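PDB 3QGM: p-nitrophenyl phosphatase (Pho2) from Archaeoglobus fulgidus, which probably hydrolyses phosphate monoesters as a metal-dependent phosphatase of the haloacid dehalogenase (HAD) superfamily. Local coordinates for residues 79-84 with 106-111; 185-190 with 218-223; 207-212 with 222-227. One frame throughout, in Å; residues are numbered along the deposited sequence.

From the N terminus, interaction 1 comes first: 79-84 and 106-111 close a loop that contains strand 92-95 and bring helix 76-87 against the end of helix 99-107, at the five-stranded sheet that probably forms the cap. The chain then completes that sheet, and only afterwards does interaction 2 open, as the loop after strand 183-184 settles on helix 214-224 of the six-stranded core. Interaction 3 overlaps it, opening at strand 207-211 within the span of interaction 2 and closing just beyond it, with Lys222 and Ala223 common to both. Val185 packs on Ala79 and Thr80, joining interaction 1 to interaction 2, whereas interactions 1 and 3 do not touch.

Interaction 1 of 3, residues 79-84 with 106-111; sequences ATARFI and RLAGLE
A Schellman motif ending helix 99-107 supplies one side of this contact and the flank of helix 76-87 the other; both helices belong to the alpha/beta domain built on the five-stranded sheet, probably the cap of this HAD-type protein. Gly109, at positive phi, is the C-prime residue, with Gly109 N bonded back to Arg106 O and Leu110 N to Leu105 O. The turn aims the side chains of Ala108 and Leu110 at residues 79-84.

Methyl meets methyl where Ala81 CB and Ala108 CB lie 3.8 Å apart. One turn further along, Ile84 and Leu110 cross at about a right angle. Leu110 has CG anti to its carbonyl carbon, and its CD1 rests against both Ala81 O, at 3.6 Å, and Ile84 CB, at 3.9 Å. Its other methyl, CD2, touches Ile84 CG2 at 4.0 Å. Behind this pair, Ile84 also rests on Tyr120, Val122 and Ile148 of the sheet, and Leu110 on Leu105.

Arg82 takes a different route. Its CB points away from 106-111, but the bend at chi2 (-66°) folds the chain back, so that the guanidinium lies with one face over Ala108, whose CA sits 4.0 Å above its centre. No hydrogen bond crosses between the segments: Arg82 NH2 approaches Leu107 O obliquely, at 3.7 Å, while Arg82 NE stands 3.8 Å from Ala108 CB.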
loop_
_atom_site.group_PDB
_atom_site.type_symbol
_atom_site.label_atom_id
_atom_site.label_comp_id
_atom_site.label_asym_id
_atom_site.label_seq_id
_atom_site.Cartn_x
_atom_site.Cartn_y
_atom_site.Cartn_z
ATOM N N ALA A 79 -20.102 -7.637 10.851
ATOM C CA ALA A 79 -19.592 -7.326 12.169
ATOM C C ALA A 79 -19.211 -5.857 12.120
ATOM O O ALA A 79 -19.470 -5.103 13.070
ATOM C CB ALA A 79 -18.369 -8.237 12.569
ATOM N N THR A 80 -18.629 -5.437 10.993
ATOM C CA THR A 80 -18.063 -4.106 10.900
ATOM C C THR A 80 -19.171 -3.062 10.926
ATOM O O THR A 80 -19.056 -2.037 11.630
ATOM C CB THR A 80 -17.220 -3.946 9.611
ATOM O OG1 THR A 80 -16.058 -4.786 9.704
ATOM C CG2 THR A 80 -16.834 -2.473 9.405
ATOM N N ALA A 81 -20.240 -3.345 10.164
ATOM C CA ALA A 81 -21.418 -2.463 10.051
ATOM C C ALA A 81 -22.109 -2.299 11.401
ATOM O O ALA A 81 -22.343 -1.180 11.850
ATOM C CB ALA A 81 -22.428 -2.994 8.971
ATOM N N ARG A 82 -22.360 -3.402 12.094
ATOM C CA ARG A 82 -22.987 -3.334 13.422
ATOM C C ARG A 82 -22.111 -2.665 14.502
ATOM O O ARG A 82 -22.628 -1.929 15.341
ATOM C CB ARG A 82 -23.383 -4.736 13.890
ATOM C CG ARG A 82 -24.360 -5.404 12.970
ATOM C CD ARG A 82 -25.727 -4.769 12.879
ATOM N NE ARG A 82 -26.409 -5.270 11.671
ATOM C CZ ARG A 82 -27.724 -5.256 11.451
ATOM N NH1 ARG A 82 -28.584 -4.792 12.386
ATOM N NH2 ARG A 82 -28.190 -5.752 10.294
ATOM N N PHE A 83 -20.805 -2.902 14.464
ATOM C CA PHE A 83 -19.874 -2.183 15.323
ATOM C C PHE A 83 -20.046 -0.647 15.166
ATOM O O PHE A 83 -20.120 0.092 16.123
ATOM C CB PHE A 83 -18.416 -2.631 15.028
ATOM C CG PHE A 83 -17.397 -1.923 15.860
ATOM C CD1 PHE A 83 -16.953 -2.470 17.053
ATOM C CD2 PHE A 83 -16.936 -0.666 15.491
ATOM C CE1 PHE A 83 -16.039 -1.757 17.876
ATOM C CE2 PHE A 83 -16.026 0.035 16.271
ATOM C CZ PHE A 83 -15.589 -0.501 17.477
ATOM N N ILE A 84 -20.104 -0.157 13.944
ATOM C CA ILE A 84 -20.244 1.262 13.739
ATOM C C ILE A 84 -21.597 1.800 14.230
ATOM O O ILE A 84 -21.678 2.855 14.868
ATOM C CB ILE A 84 -19.999 1.603 12.268
ATOM C CG1 ILE A 84 -18.568 1.158 11.905
ATOM C CG2 ILE A 84 -20.228 3.076 12.034
ATOM C CD1 ILE A 84 -18.105 1.370 10.437
ATOM N N ARG A 106 -25.622 -0.467 4.869
ATOM C CA ARG A 106 -26.996 0.034 4.735
ATOM C C ARG A 106 -27.951 -0.739 5.605
ATOM O O ARG A 106 -28.795 -0.153 6.279
ATOM C CB ARG A 106 -27.492 0.007 3.289
ATOM C CG ARG A 106 -27.007 1.175 2.485
ATOM C CD ARG A 106 -28.107 1.823 1.556
ATOM N NE ARG A 106 -27.560 2.964 0.797
ATOM C CZ ARG A 106 -26.745 2.794 -0.219
ATOM N NH1 ARG A 106 -26.405 1.570 -0.557
ATOM N NH2 ARG A 106 -26.271 3.825 -0.898
ATOM N N LEU A 107 -27.772 -2.046 5.657
ATOM C CA LEU A 107 -28.644 -2.872 6.503
ATOM C C LEU A 107 -28.545 -2.533 7.984
ATOM O O LEU A 107 -29.499 -2.691 8.710
ATOM C CB LEU A 107 -28.379 -4.368 6.320
ATOM C CG LEU A 107 -28.822 -5.033 5.028
ATOM C CD1 LEU A 107 -28.172 -6.406 4.926
ATOM C CD2 LEU A 107 -30.359 -5.188 4.950
ATOM N N ALA A 108 -27.392 -2.045 8.429
ATOM C CA ALA A 108 -27.244 -1.606 9.818
ATOM C C ALA A 108 -27.742 -0.187 10.056
ATOM O O ALA A 108 -27.555 0.351 11.149
ATOM C CB ALA A 108 -25.800 -1.757 10.283
ATOM N N GLY A 109 -28.384 0.431 9.058
ATOM C CA GLY A 109 -28.937 1.798 9.252
ATOM C C GLY A 109 -27.935 2.926 8.975
ATOM O O GLY A 109 -28.242 4.085 9.205
ATOM N N LEU A 110 -26.732 2.595 8.486
ATOM C CA LEU A 110 -25.736 3.634 8.193
ATOM C C LEU A 110 -26.043 4.362 6.877
ATOM O O LEU A 110 -26.732 3.846 6.017
ATOM C CB LEU A 110 -24.319 3.067 8.181
ATOM C CG LEU A 110 -23.942 2.327 9.485
ATOM C CD1 LEU A 110 -22.629 1.504 9.395
ATOM C CD2 LEU A 110 -23.980 3.283 10.723
ATOM N N GLU A 111 -25.510 5.562 6.729
ATOM C CA GLU A 111 -25.741 6.374 5.544
ATOM C C GLU A 111 -24.461 6.477 4.726
ATOM O O GLU A 111 -23.448 6.975 5.236
ATOM C CB GLU A 111 -26.181 7.777 5.976
ATOM C CG GLU A 111 -26.468 8.741 4.822
ATOM C CD GLU A 111 -26.871 10.162 5.265
ATOM O OE1 GLU A 111 -27.037 10.414 6.475
ATOM O OE2 GLU A 111 -26.992 11.042 4.387
#

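Interaction 2 of 3, residues 185-190 with 218-223; sequences VGKPSE and VAAGKA
Pro188 leans on the helix with its ring, CB lying 3.6 Å from Ala219 CB and 3.7 Å from the backbone Ala220 N. The methyl of Ala220 lies against two successive loop residues, touching Pro188 CA at 3.9 Å and Lys187 CG at 4.0 Å. A turn later Ala223 CB is met from alongside by Glu190, whose chain, bent at chi2 (106°), brings CG to 3.9 Å from that methyl. These are van der Waals contacts, and no hydrogen bond crosses between the segments. The peptide before Pro188 is cis, and Ser189 N closes the turn onto Gly186 O. In the HAD fold this loop, leading into helix 190-200, commonly carries the active-site lysine. Lys187 fits that role: its side chain is about 4 Å from that of Asp14 and about 5 Å from the calcium, nearest atoms. Its NZ leads away from the packing to a salt bridge with Asp217, just before the helical segment, while its backbone N is held by Asn48 OD1. Ser189 is the N-cap of helix 190-200, its OG accepting from Val191 N and donating to Val184 O.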
loop_
_atom_site.group_PDB
_atom_site.type_symbol
_atom_site.label_atom_id
_atom_site.label_comp_id
_atom_site.label_asym_id
_atom_site.label_seq_id
_atom_site.Cartn_x
_atom_site.Cartn_y
_atom_site.Cartn_z
ATOM N N VAL A 185 -11.719 -5.114 12.687
ATOM C CA VAL A 185 -12.825 -5.962 13.162
ATOM C C VAL A 185 -12.463 -7.447 13.109
ATOM O O VAL A 185 -12.624 -8.162 14.123
ATOM C CB VAL A 185 -14.102 -5.640 12.393
ATOM C CG1 VAL A 185 -15.307 -6.510 12.859
ATOM C CG2 VAL A 185 -14.390 -4.152 12.563
ATOM N N GLY A 186 -11.930 -7.899 11.969
ATOM C CA GLY A 186 -11.797 -9.331 11.675
ATOM C C GLY A 186 -10.716 -10.022 12.491
ATOM O O GLY A 186 -9.909 -9.361 13.146
ATOM N N LYS A 187 -10.669 -11.345 12.408
ATOM C CA LYS A 187 -9.603 -12.121 13.023
ATOM C C LYS A 187 -8.211 -11.695 12.554
ATOM O O LYS A 187 -8.000 -11.533 11.348
ATOM C CB LYS A 187 -9.790 -13.616 12.741
ATOM C CG LYS A 187 -11.132 -14.224 13.339
ATOM C CD LYS A 187 -11.307 -15.671 12.890
ATOM C CE LYS A 187 -11.647 -15.801 11.421
ATOM N NZ LYS A 187 -11.743 -17.232 11.037
ATOM N N PRO A 188 -7.238 -11.599 13.493
ATOM C CA PRO A 188 -7.357 -12.036 14.913
ATOM C C PRO A 188 -7.862 -10.998 15.922
ATOM O O PRO A 188 -7.822 -11.239 17.149
ATOM C CB PRO A 188 -5.929 -12.467 15.255
ATOM C CG PRO A 188 -5.076 -11.530 14.441
ATOM C CD PRO A 188 -5.833 -11.371 13.116
ATOM N N SER A 189 -8.379 -9.875 15.433
ATOM C CA SER A 189 -8.899 -8.879 16.342
ATOM C C SER A 189 -9.907 -9.435 17.370
ATOM O O SER A 189 -10.685 -10.352 17.072
ATOM C CB SER A 189 -9.545 -7.761 15.599
ATOM O OG SER A 189 -9.988 -6.811 16.515
ATOM N N GLU A 190 -9.870 -8.883 18.588
ATOM C CA GLU A 190 -10.798 -9.283 19.654
ATOM C C GLU A 190 -12.179 -8.756 19.379
ATOM O O GLU A 190 -13.161 -9.257 19.918
ATOM C CB GLU A 190 -10.343 -8.743 21.032
ATOM C CG GLU A 190 -9.110 -9.424 21.550
ATOM C CD GLU A 190 -7.851 -8.563 21.451
ATOM O OE1 GLU A 190 -7.632 -7.921 20.378
ATOM O OE2 GLU A 190 -7.073 -8.546 22.447
ATOM N N VAL A 218 -5.727 -19.353 15.293
ATOM C CA VAL A 218 -5.075 -19.608 16.595
ATOM C C VAL A 218 -4.779 -18.314 17.325
ATOM O O VAL A 218 -5.028 -18.234 18.529
ATOM C CB VAL A 218 -3.855 -20.499 16.496
ATOM C CG1 VAL A 218 -3.284 -20.744 17.896
ATOM C CG2 VAL A 218 -4.267 -21.804 15.858
ATOM N N ALA A 219 -4.348 -17.274 16.609
ATOM C CA ALA A 219 -4.091 -15.972 17.266
ATOM C C ALA A 219 -5.376 -15.424 17.858
ATOM O O ALA A 219 -5.385 -14.828 18.952
ATOM C CB ALA A 219 -3.495 -14.938 16.283
ATOM N N ALA A 220 -6.464 -15.611 17.125
ATOM C CA ALA A 220 -7.751 -15.102 17.541
ATOM C C ALA A 220 -8.161 -15.756 18.890
ATOM O O ALA A 220 -8.599 -15.067 19.816
ATOM C CB ALA A 220 -8.802 -15.340 16.442
ATOM N N GLY A 221 -7.982 -17.066 18.997
ATOM C CA GLY A 221 -8.302 -17.803 20.204
ATOM C C GLY A 221 -7.459 -17.429 21.433
ATOM O O GLY A 221 -7.987 -17.294 22.542
ATOM N N LYS A 222 -6.164 -17.248 21.247
ATOM C CA LYS A 222 -5.308 -16.845 22.364
ATOM C C LYS A 222 -5.740 -15.494 22.936
ATOM O O LYS A 222 -5.744 -15.297 24.155
ATOM C CB LYS A 222 -3.859 -16.766 21.922
ATOM C CG LYS A 222 -3.320 -18.060 21.372
ATOM C CD LYS A 222 -2.461 -18.755 22.344
ATOM C CE LYS A 222 -1.916 -20.062 21.785
ATOM N NZ LYS A 222 -1.673 -20.998 22.941
ATOM N N ALA A 223 -6.149 -14.592 22.056
ATOM C CA ALA A 223 -6.456 -13.243 22.467
ATOM C C ALA A 223 -7.705 -13.162 23.349
ATOM O O ALA A 223 -7.756 -12.305 24.240
ATOM C CB ALA A 223 -6.585 -12.335 21.244
#

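Interaction 3 of 3, residues 207-212 with 222-227. With CA (calcium ion), chain E.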
loop_
_atom_site.group_PDB
_atom_site.type_symbol
_atom_site.label_atom_id
_atom_site.label_comp_id
_atom_site.label_asym_id
_atom_site.label_seq_id
_atom_site.Cartn_x
_atom_site.Cartn_y
_atom_site.Cartn_z
ATOM N N VAL A 207 -15.363 -22.252 25.369
ATOM C CA VAL A 207 -15.383 -22.204 23.916
ATOM C C VAL A 207 -14.023 -22.633 23.322
ATOM O O VAL A 207 -12.957 -22.411 23.924
ATOM C CB VAL A 207 -15.806 -20.795 23.439
ATOM C CG1 VAL A 207 -15.752 -20.698 21.913
ATOM C CG2 VAL A 207 -17.210 -20.435 23.925
ATOM N N ALA A 208 -14.072 -23.314 22.175
ATOM C CA ALA A 208 -12.858 -23.566 21.387
ATOM C C ALA A 208 -12.977 -22.889 20.025
ATOM O O ALA A 208 -14.047 -22.821 19.454
ATOM C CB ALA A 208 -12.565 -25.075 21.239
ATOM N N VAL A 209 -11.863 -22.371 19.525
ATOM C CA VAL A 209 -11.810 -21.634 18.262
ATOM C C VAL A 209 -11.113 -22.549 17.258
ATOM O O VAL A 209 -9.997 -23.010 17.505
ATOM C CB VAL A 209 -11.072 -20.313 18.489
ATOM C CG1 VAL A 209 -10.765 -19.534 17.120
ATOM C CG2 VAL A 209 -11.873 -19.465 19.461
ATOM N N VAL A 210 -11.793 -22.869 16.164
ATOM C CA VAL A 210 -11.300 -23.865 15.220
ATOM C C VAL A 210 -11.060 -23.153 13.923
ATOM O O VAL A 210 -11.905 -22.325 13.508
ATOM C CB VAL A 210 -12.357 -24.946 14.917
ATOM C CG1 VAL A 210 -11.787 -25.979 13.911
ATOM C CG2 VAL A 210 -12.830 -25.660 16.202
ATOM N N GLY A 211 -9.949 -23.493 13.277
ATOM C CA GLY A 211 -9.561 -22.894 12.038
ATOM C C GLY A 211 -8.378 -23.539 11.367
ATOM O O GLY A 211 -7.804 -24.518 11.867
ATOM N N ASP A 212 -8.011 -22.979 10.225
ATOM C CA ASP A 212 -6.976 -23.553 9.378
ATOM C C ASP A 212 -5.727 -22.714 9.324
ATOM O O ASP A 212 -4.790 -23.142 8.704
ATOM C CB ASP A 212 -7.492 -23.838 7.945
ATOM C CG ASP A 212 -7.732 -22.569 7.128
ATOM O OD1 ASP A 212 -8.099 -21.526 7.698
ATOM O OD2 ASP A 212 -7.586 -22.637 5.893
ATOM N N LYS A 222 -6.164 -17.248 21.247
ATOM C CA LYS A 222 -5.308 -16.845 22.364
ATOM C C LYS A 222 -5.740 -15.494 22.936
ATOM O O LYS A 222 -5.744 -15.297 24.155
ATOM C CB LYS A 222 -3.859 -16.766 21.922
ATOM C CG LYS A 222 -3.320 -18.060 21.372
ATOM C CD LYS A 222 -2.461 -18.755 22.344
ATOM C CE LYS A 222 -1.916 -20.062 21.785
ATOM N NZ LYS A 222 -1.673 -20.998 22.941
ATOM N N ALA A 223 -6.149 -14.592 22.056
ATOM C CA ALA A 223 -6.456 -13.243 22.467
ATOM C C ALA A 223 -7.705 -13.162 23.349
ATOM O O ALA A 223 -7.756 -12.305 24.240
ATOM C CB ALA A 223 -6.585 -12.335 21.244
ATOM N N ILE A 224 -8.685 -14.049 23.146
ATOM C CA ILE A 224 -9.872 -14.061 24.022
ATOM C C ILE A 224 -9.757 -15.130 25.134
ATOM O O ILE A 224 -10.663 -15.286 25.950
ATOM C CB ILE A 224 -11.250 -14.160 23.244
ATOM C CG1 ILE A 224 -11.249 -15.181 22.121
ATOM C CG2 ILE A 224 -11.599 -12.842 22.560
ATOM C CD1 ILE A 224 -10.905 -16.485 22.492
ATOM N N GLY A 225 -8.616 -15.807 25.201
ATOM C CA GLY A 225 -8.400 -16.815 26.225
ATOM C C GLY A 225 -9.227 -18.071 26.009
ATOM O O GLY A 225 -9.600 -18.722 26.963
ATOM N N ALA A 226 -9.509 -18.406 24.743
ATOM C CA ALA A 226 -10.190 -19.653 24.399
ATOM C C ALA A 226 -9.199 -20.655 23.835
ATOM O O ALA A 226 -8.291 -20.286 23.071
ATOM C CB ALA A 226 -11.278 -19.378 23.361
ATOM N N GLU A 227 -9.434 -21.931 24.128
ATOM C CA GLU A 227 -8.605 -23.014 23.600
ATOM C C GLU A 227 -8.735 -23.031 22.097
ATOM O O GLU A 227 -9.780 -22.686 21.565
ATOM C CB GLU A 227 -9.045 -24.385 24.142
ATOM C CG GLU A 227 -8.807 -24.581 25.624
ATOM C CD GLU A 227 -8.973 -26.042 26.024
ATOM O OE1 GLU A 227 -10.092 -26.416 26.396
ATOM O OE2 GLU A 227 -8.000 -26.817 25.906
HETATM CA CA CA E . -9.746 -20.078 7.102
HETATM O O HOH W 1 -11.496 -22.675 26.222
HETATM O O HOH W 2 -8.392 -20.282 5.082
HETATM O O HOH W 3 -10.491 -18.192 5.921
HETATM O O HOH W 4 -8.791 -18.662 8.382
#
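Strand 207-211, helix 214-224 and strand 227-231 make a beta-alpha-beta crossover of the HAD core, and this contact joins the first strand to the exit of the helix while the strand delivers Asp212 to the metal site. Gly225, at positive phi, ends the helix in a Schellman motif, and the chain then turns to run parallel to 207-211. One hydrogen bond crosses: Val209 N donates to Glu227 O over 2.9 Å, nearly along the C=O axis. The same carbonyl receives a CA-H...O contact from Ala208 CA at 3.2 Å. Next to it, a water lies between Val207 O and Glu227 N, accepting from Glu227 N and within hydrogen-bonding distance of Val207 O.

Toward the helix, with CG1 anti to the backbone N (chi1 171°), Val209 has CG2 anti to the carbonyl carbon, and this methyl meets Ala226 CB at 3.9 Å and, more loosely, Ile224 CD1. Met193 of helix 190-200 touches both Val209 and Ile224. The carboxylate of Glu227 points elsewhere, to a salt bridge with Lys8.

At the far end of the strand Asp212 takes the crowded chi1 position (71°), and its OD1 binds calcium at 2.3 Å. Three waters, Asp14 OD2 and Asp16 O are also among the seven coordinating atoms. OD2, 3.6 Å from the ion, instead accepts from a calcium-bound water at 2.6 Å and from Val235 N. With one oxygen on the metal and the other held by two donors, the carboxylate is fixed in rotation; the carboxylates of Asp212 and Asp14 together would favour a divalent cation, and the bound cation in turn probably keeps Asp212 ionised.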